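HTH hxlR-type domain-containing protein (Enterococcus faecalis, PDB 1Z7U) probably binds DNA as a winged helix-turn-helix transcriptional regulator of the HxlR type. Local coordinates at residues Asp46-Thr49 against Gln50-Thr54. Sequence-based numbering, arbitrary orientation.
Sequences DGIT and QRVLT
Thr49 and Val52 meet at the start of helix 50-63, where Thr49 is the N-cap residue. The loop 46-49 forms part of the turn of the helix-turn-helix motif, between helix 38-44 and helix 50-63. The latter, by its place in the motif, is probably the DNA-recognition helix. Thr49 OG1 lies between the backbone N and the carbonyl carbon (chi1 62°), and this turns it toward the N-H groups at the start of the helix. There it accepts a weak capping bond from Val52 N at 3.4 Å. The N-H points almost straight at the oxygen (165°), so the weakness lies in the length. The same oxygen touches Val52 CG2 at 3.4 Å. The backbone of Thr49 adds a stronger tie. Its O takes the N-H of Leu53 at 2.9 Å, in the carbonyl plane, which closes the first helical turn. One residue thus receives two amide N-H groups of the helix start, one on its side chain and one on its carbonyl.

Ile48 gives the apolar half of the contact. From CB, its chain runs out anti to the backbone N (chi1 -159°) and stays extended to the tip. CG1 meets Val52 CG1 at 3.8 Å, the two side chains crossing at a slant. CD1 goes further and lies against Leu53, 3.9 Å from its CA and 4.0 Å from its CB. Ile48 and Val52 also pack against Trp23, in the loop before helix 24-33, while Leu53 packs on Leu41 and Met42 of helix 38-44. Gln50 also reaches that helix: its NE2 is hydrogen-bonded to Asn38 OD1.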
loop_
_atom_site.group_PDB
_atom_site.type_symbol
_atom_site.label_atom_id
_atom_site.label_comp_id
_atom_site.label_asym_id
_atom_site.label_seq_id
_atom_site.Cartn_x
_atom_site.Cartn_y
_atom_site.Cartn_z
ATOM N N ASP A 46 7.329 -22.249 7.450
ATOM C CA ASP A 46 6.864 -23.336 8.302
ATOM C C ASP A 46 5.370 -23.623 8.161
ATOM O O ASP A 46 4.523 -22.770 8.455
ATOM C CB ASP A 46 7.211 -23.048 9.767
ATOM C CG ASP A 46 7.827 -24.252 10.463
ATOM O OD1 ASP A 46 7.124 -24.912 11.272
ATOM O OD2 ASP A 46 9.016 -24.546 10.186
ATOM N N GLY A 47 5.055 -24.836 7.715
ATOM C CA GLY A 47 3.671 -25.281 7.650
ATOM C C GLY A 47 3.011 -25.110 6.298
ATOM O O GLY A 47 1.828 -25.426 6.145
ATOM N N ILE A 48 3.758 -24.586 5.328
ATOM C CA ILE A 48 3.292 -24.520 3.947
ATOM C C ILE A 48 3.501 -25.883 3.296
ATOM O O ILE A 48 4.543 -26.521 3.478
ATOM C CB ILE A 48 4.004 -23.402 3.113
ATOM C CG1 ILE A 48 3.158 -23.026 1.885
ATOM C CG2 ILE A 48 5.415 -23.821 2.712
ATOM C CD1 ILE A 48 3.629 -21.784 1.137
ATOM N N THR A 49 2.496 -26.324 2.555
ATOM C CA THR A 49 2.585 -27.565 1.815
ATOM C C THR A 49 3.077 -27.244 0.411
ATOM O O THR A 49 2.985 -26.097 -0.030
ATOM C CB THR A 49 1.225 -28.294 1.774
ATOM O OG1 THR A 49 0.261 -27.477 1.103
ATOM C CG2 THR A 49 0.721 -28.604 3.195
ATOM N N GLN A 50 3.611 -28.251 -0.282
ATOM C CA GLN A 50 4.115 -28.085 -1.643
ATOM C C GLN A 50 3.023 -27.644 -2.613
ATOM O O GLN A 50 3.282 -26.898 -3.569
ATOM C CB GLN A 50 4.745 -29.386 -2.133
ATOM C CG GLN A 50 5.358 -29.288 -3.526
ATOM C CD GLN A 50 6.496 -28.282 -3.592
ATOM O OE1 GLN A 50 6.364 -27.215 -4.188
ATOM N NE2 GLN A 50 7.610 -28.612 -2.962
ATOM N N ARG A 51 1.807 -28.125 -2.369
ATOM C CA ARG A 51 0.652 -27.776 -3.190
ATOM C C ARG A 51 0.353 -26.272 -3.060
ATOM O O ARG A 51 0.209 -25.572 -4.062
ATOM C CB ARG A 51 -0.550 -28.620 -2.777
ATOM C CG ARG A 51 -1.621 -28.757 -3.852
ATOM C CD ARG A 51 -2.636 -29.836 -3.466
ATOM N NE ARG A 51 -2.150 -31.191 -3.747
ATOM C CZ ARG A 51 -2.670 -32.303 -3.225
ATOM N NH1 ARG A 51 -3.695 -32.244 -2.374
ATOM N NH2 ARG A 51 -2.151 -33.480 -3.543
ATOM N N VAL A 52 0.293 -25.788 -1.819
ATOM C CA VAL A 52 0.103 -24.353 -1.559
ATOM C C VAL A 52 1.255 -23.507 -2.133
ATOM O O VAL A 52 1.010 -22.528 -2.832
ATOM C CB VAL A 52 -0.189 -24.067 -0.058
ATOM C CG1 VAL A 52 -0.201 -22.575 0.231
ATOM C CG2 VAL A 52 -1.528 -24.681 0.331
ATOM N N LEU A 53 2.497 -23.929 -1.900
ATOM C CA LEU A 53 3.677 -23.234 -2.432
ATOM C C LEU A 53 3.673 -23.038 -3.948
ATOM O O LEU A 53 3.787 -21.901 -4.424
ATOM C CB LEU A 53 4.969 -23.917 -1.983
ATOM C CG LEU A 53 6.319 -23.317 -2.400
ATOM C CD1 LEU A 53 6.504 -21.863 -1.921
ATOM C CD2 LEU A 53 7.441 -24.192 -1.893
ATOM N N THR A 54 3.553 -24.126 -4.713
ATOM C CA THR A 54 3.569 -24.008 -6.175
ATOM C C THR A 54 2.403 -23.144 -6.665
ATOM O O THR A 54 2.573 -22.332 -7.586
ATOM C CB THR A 54 3.590 -25.385 -6.912
ATOM O OG1 THR A 54 2.498 -26.197 -6.462
ATOM C CG2 THR A 54 4.888 -26.120 -6.652
#